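Local coordinates for protein 3,6-diketocamphane 1,6-monooxygenase (Pseudomonas putida, PDB 4UWM) that uses reduced FMN and molecular oxygen in a Baeyer-Villiger oxidation that turns a camphor-derived diketone into a lactone, allowing growth on (-)-camphor, at residues Leu80-Ala89 with Val143-Trp154. Sequence-based numbering, arbitrary orientation. Where two conformers were deposited one is given.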
loop_
_atom_site.group_PDB
_atom_site.type_symbol
_atom_site.label_atom_id
_atom_site.label_comp_id
_atom_site.label_asym_id
_atom_site.label_seq_id
_atom_site.Cartn_x
_atom_site.Cartn_y
_atom_site.Cartn_z
ATOM N N LEU A 80 -11.448 -0.468 9.588
ATOM C CA LEU A 80 -10.625 -0.759 10.793
ATOM C C LEU A 80 -10.693 -2.172 11.335
ATOM O O LEU A 80 -9.675 -2.675 11.807
ATOM C CB LEU A 80 -10.876 0.269 11.891
ATOM C CG LEU A 80 -10.758 1.750 11.522
ATOM C CD1 LEU A 80 -10.730 2.604 12.783
ATOM C CD2 LEU A 80 -9.549 2.054 10.658
ATOM N N PRO A 81 -11.866 -2.842 11.256
ATOM C CA PRO A 81 -11.901 -4.229 11.751
ATOM C C PRO A 81 -11.046 -5.238 10.965
ATOM O O PRO A 81 -10.829 -6.358 11.431
ATOM C CB PRO A 81 -13.382 -4.594 11.658
ATOM C CG PRO A 81 -14.108 -3.283 11.673
ATOM C CD PRO A 81 -13.214 -2.372 10.883
ATOM N N HIS A 82 -10.520 -4.838 9.800
ATOM C CA HIS A 82 -9.864 -5.786 8.901
ATOM C C HIS A 82 -8.311 -5.793 8.977
ATOM O O HIS A 82 -7.669 -6.551 8.240
ATOM C CB HIS A 82 -10.273 -5.498 7.422
ATOM C CG HIS A 82 -11.726 -5.712 7.114
ATOM N ND1 HIS A 82 -12.269 -5.395 5.884
ATOM C CD2 HIS A 82 -12.757 -6.176 7.873
ATOM C CE1 HIS A 82 -13.566 -5.680 5.887
ATOM N NE2 HIS A 82 -13.885 -6.157 7.080
ATOM N N GLN A 83 -7.717 -4.946 9.829
ATOM C CA GLN A 83 -6.262 -4.716 9.888
ATOM C C GLN A 83 -5.798 -4.631 11.330
ATOM O O GLN A 83 -6.562 -4.150 12.187
ATOM C CB GLN A 83 -5.898 -3.347 9.259
ATOM C CG GLN A 83 -6.407 -3.105 7.855
ATOM C CD GLN A 83 -5.579 -2.080 7.092
ATOM O OE1 GLN A 83 -6.088 -1.371 6.217
ATOM N NE2 GLN A 83 -4.297 -2.017 7.404
ATOM N N HIS A 84 -4.547 -5.013 11.587
ATOM C CA HIS A 84 -3.926 -4.675 12.864
ATOM C C HIS A 84 -3.767 -3.165 12.947
ATOM O O HIS A 84 -3.186 -2.557 12.050
ATOM C CB HIS A 84 -2.559 -5.353 13.038
ATOM C CG HIS A 84 -2.103 -5.327 14.456
ATOM N ND1 HIS A 84 -1.597 -4.192 15.045
ATOM C CD2 HIS A 84 -2.224 -6.248 15.444
ATOM C CE1 HIS A 84 -1.358 -4.430 16.325
ATOM N NE2 HIS A 84 -1.728 -5.672 16.591
ATOM N N PRO A 85 -4.267 -2.536 14.032
ATOM C CA PRO A 85 -4.243 -1.082 14.140
ATOM C C PRO A 85 -2.862 -0.448 14.184
ATOM O O PRO A 85 -2.732 0.694 13.777
ATOM C CB PRO A 85 -4.974 -0.802 15.485
ATOM C CG PRO A 85 -5.773 -2.029 15.736
ATOM C CD PRO A 85 -5.018 -3.161 15.139
ATOM N N ALA A 86 -1.852 -1.122 14.748
ATOM C CA ALA A 86 -0.487 -0.564 14.714
ATOM C C ALA A 86 0.086 -0.543 13.281
ATOM O O ALA A 86 0.719 0.418 12.885
ATOM C CB ALA A 86 0.464 -1.336 15.642
ATOM N N LYS A 87 -0.109 -1.622 12.552
ATOM C CA LYS A 87 0.306 -1.677 11.131
ATOM C C LYS A 87 -0.385 -0.567 10.321
ATOM O O LYS A 87 0.252 0.124 9.526
ATOM C CB LYS A 87 -0.023 -3.058 10.560
ATOM C CG LYS A 87 0.534 -3.357 9.164
ATOM C CD LYS A 87 2.060 -3.526 9.254
ATOM C CE LYS A 87 2.681 -3.910 7.933
ATOM N NZ LYS A 87 2.522 -2.758 7.002
ATOM N N LEU A 88 -1.696 -0.439 10.500
ATOM C CA LEU A 88 -2.484 0.586 9.805
ATOM C C LEU A 88 -2.060 2.006 10.213
ATOM O O LEU A 88 -1.808 2.881 9.368
ATOM C CB LEU A 88 -3.996 0.324 10.017
ATOM C CG LEU A 88 -4.980 1.320 9.379
ATOM C CD1 LEU A 88 -4.685 1.515 7.878
ATOM C CD2 LEU A 88 -6.416 0.862 9.609
ATOM N N ALA A 89 -1.908 2.236 11.516
ATOM C CA ALA A 89 -1.482 3.567 11.976
ATOM C C ALA A 89 -0.151 3.989 11.371
ATOM O O ALA A 89 0.015 5.142 10.976
ATOM C CB ALA A 89 -1.397 3.618 13.530
ATOM N N VAL A 143 -14.136 -0.934 15.474
ATOM C CA VAL A 143 -13.752 0.416 15.014
ATOM C C VAL A 143 -13.246 1.284 16.154
ATOM O O VAL A 143 -12.224 1.962 16.026
ATOM C CB VAL A 143 -14.894 1.137 14.226
ATOM C CG1 VAL A 143 -14.570 2.600 13.955
ATOM C CG2 VAL A 143 -15.220 0.406 12.926
ATOM N N ARG A 144 -13.956 1.263 17.286
ATOM C CA ARG A 144 -13.586 2.059 18.460
ATOM C C ARG A 144 -12.213 1.683 19.033
ATOM O O ARG A 144 -11.406 2.545 19.336
ATOM C CB ARG A 144 -14.664 1.908 19.544
ATOM C CG ARG A 144 -14.852 3.122 20.434
ATOM C CD ARG A 144 -16.034 2.924 21.376
ATOM N NE ARG A 144 -17.225 2.422 20.688
ATOM C CZ ARG A 144 -17.804 1.250 20.940
ATOM N NH1 ARG A 144 -17.313 0.444 21.875
ATOM N NH2 ARG A 144 -18.882 0.887 20.263
ATOM N N GLU A 145 -11.970 0.389 19.197
ATOM C CA GLU A 145 -10.708 -0.078 19.774
ATOM C C GLU A 145 -9.556 0.235 18.827
ATOM O O GLU A 145 -8.493 0.663 19.263
ATOM C CB GLU A 145 -10.753 -1.578 20.111
ATOM C CG GLU A 145 -9.511 -2.103 20.849
ATOM C CD GLU A 145 -9.603 -3.582 21.178
ATOM O OE1 GLU A 145 -10.671 -4.044 21.594
ATOM O OE2 GLU A 145 -8.613 -4.306 21.021
ATOM N N SER A 146 -9.772 0.030 17.524
ATOM C CA SER A 146 -8.705 0.338 16.562
ATOM C C SER A 146 -8.337 1.813 16.630
ATOM O O SER A 146 -7.170 2.173 16.734
ATOM C CB SER A 146 -9.098 -0.053 15.125
ATOM O OG SER A 146 -8.206 0.597 14.221
ATOM N N LEU A 147 -9.337 2.683 16.583
ATOM C CA LEU A 147 -9.071 4.118 16.599
ATOM C C LEU A 147 -8.374 4.524 17.908
ATOM O O LEU A 147 -7.448 5.331 17.900
ATOM C CB LEU A 147 -10.385 4.891 16.438
ATOM C CG LEU A 147 -10.334 6.418 16.503
ATOM C CD1 LEU A 147 -9.409 6.997 15.433
ATOM C CD2 LEU A 147 -11.746 6.942 16.342
ATOM N N PHE A 148 -8.825 3.947 19.018
ATOM C CA PHE A 148 -8.184 4.177 20.333
ATOM C C PHE A 148 -6.690 3.892 20.233
ATOM O O PHE A 148 -5.878 4.740 20.601
ATOM C CB PHE A 148 -8.843 3.310 21.408
ATOM C CG PHE A 148 -8.133 3.338 22.746
ATOM C CD1 PHE A 148 -8.313 4.398 23.627
ATOM C CD2 PHE A 148 -7.291 2.297 23.117
ATOM C CE1 PHE A 148 -7.677 4.421 24.859
ATOM C CE2 PHE A 148 -6.639 2.315 24.349
ATOM C CZ PHE A 148 -6.841 3.378 25.222
ATOM N N ILE A 149 -6.337 2.714 19.700
ATOM C CA ILE A 149 -4.930 2.320 19.486
ATOM C C ILE A 149 -4.172 3.229 18.520
ATOM O O ILE A 149 -3.075 3.702 18.842
ATOM C CB ILE A 149 -4.822 0.829 19.039
ATOM C CG1 ILE A 149 -5.326 -0.082 20.164
ATOM C CG2 ILE A 149 -3.400 0.470 18.605
ATOM C CD1 ILE A 149 -5.649 -1.520 19.760
ATOM N N MET A 150 -4.743 3.482 17.329
ATOM C CA MET A 150 -4.033 4.265 16.330
ATOM C C MET A 150 -3.680 5.667 16.810
ATOM O O MET A 150 -2.575 6.153 16.563
ATOM C CB MET A 150 -4.837 4.333 15.001
ATOM C CG MET A 150 -5.057 2.957 14.357
ATOM S SD MET A 150 -5.341 3.136 12.553
ATOM C CE MET A 150 -6.919 3.956 12.537
ATOM N N GLU A 151 -4.620 6.339 17.467
ATOM C CA GLU A 151 -4.348 7.684 17.995
ATOM C C GLU A 151 -3.169 7.672 18.973
ATOM O O GLU A 151 -2.394 8.619 19.022
ATOM C CB GLU A 151 -5.578 8.244 18.707
ATOM C CG GLU A 151 -6.751 8.487 17.775
ATOM C CD GLU A 151 -8.030 8.853 18.504
ATOM O OE1 GLU A 151 -8.246 8.404 19.651
ATOM O OE2 GLU A 151 -8.849 9.556 17.894
ATOM N N LYS A 152 -3.045 6.603 19.751
ATOM C CA LYS A 152 -1.914 6.505 20.700
ATOM C C LYS A 152 -0.587 6.200 19.979
ATOM O O LYS A 152 0.476 6.728 20.346
ATOM C CB LYS A 152 -2.238 5.519 21.824
ATOM C CG LYS A 152 -3.433 5.947 22.670
ATOM C CD LYS A 152 -3.890 4.826 23.598
ATOM C CE LYS A 152 -3.011 4.751 24.849
ATOM N NZ LYS A 152 -3.158 5.968 25.699
ATOM N N ILE A 153 -0.640 5.397 18.918
ATOM C CA ILE A 153 0.563 5.165 18.129
ATOM C C ILE A 153 1.042 6.468 17.498
ATOM O O ILE A 153 2.235 6.751 17.520
ATOM C CB ILE A 153 0.380 4.042 17.094
ATOM C CG1 ILE A 153 0.441 2.694 17.809
ATOM C CG2 ILE A 153 1.467 4.096 16.013
ATOM C CD1 ILE A 153 -0.501 1.672 17.241
ATOM N N TRP A 154 0.114 7.277 16.968
ATOM C CA TRP A 154 0.497 8.559 16.348
ATOM C C TRP A 154 1.143 9.528 17.340
ATOM O O TRP A 154 1.982 10.351 16.945
ATOM C CB TRP A 154 -0.692 9.261 15.668
ATOM C CG TRP A 154 -1.258 8.495 14.495
ATOM C CD1 TRP A 154 -0.559 7.742 13.577
ATOM C CD2 TRP A 154 -2.636 8.413 14.110
ATOM N NE1 TRP A 154 -1.422 7.202 12.648
ATOM C CE2 TRP A 154 -2.701 7.579 12.952
ATOM C CE3 TRP A 154 -3.823 8.944 14.632
ATOM C CZ2 TRP A 154 -3.911 7.258 12.324
ATOM C CZ3 TRP A 154 -5.037 8.637 14.001
ATOM C CH2 TRP A 154 -5.069 7.794 12.853
HETATM O O HOH W 1 -7.436 -1.504 12.496
#
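A89 packs against M150 where helix 85-98 crosses helix 139-155; the axes of the short segments 85-89 and 143-154 approach to 8.7 Å and cross at -52°. The A89 methyl, whose small size is consistent with the close approach of the backbones, fits among M150 CB, I153 CG2 and the indole of W154. M150 SD lies beside L88 CG (3.7 Å), and the bend at chi3 (-68°) turns CE to L80 CD2 (3.8 Å). Alongside, I153 CD1 presses against A86 CA at 3.4 Å, a tight fit, and P85 CB rests on I149 CG2. W154 closes this end with its ring edge: NE1 donates to A89 O (3.0 Å, N-H...O 153°), which sits near the indole plane, while NE1 comes in tilted from the plane of the carbonyl. A phenylalanine in place of W154 would probably leave A89 O without this donor and the ring free to shift. At the other end buried L80 still packs on S146, CD1 lying 3.5 Å from OG, and a water bridges the segments, donating to L80 O and Q83 O and hydrogen-bonding S146 OG. Looser is the partly exposed V143, whose CG2 only grazes P81 CD at 4.0 Å. The turn before helix 85-98 and helix 139-155 share I107 of strand 105-108, the two helices lying side by side outside the parallel barrel, as in the TIM barrel of bacterial luciferase-family flavoenzymes.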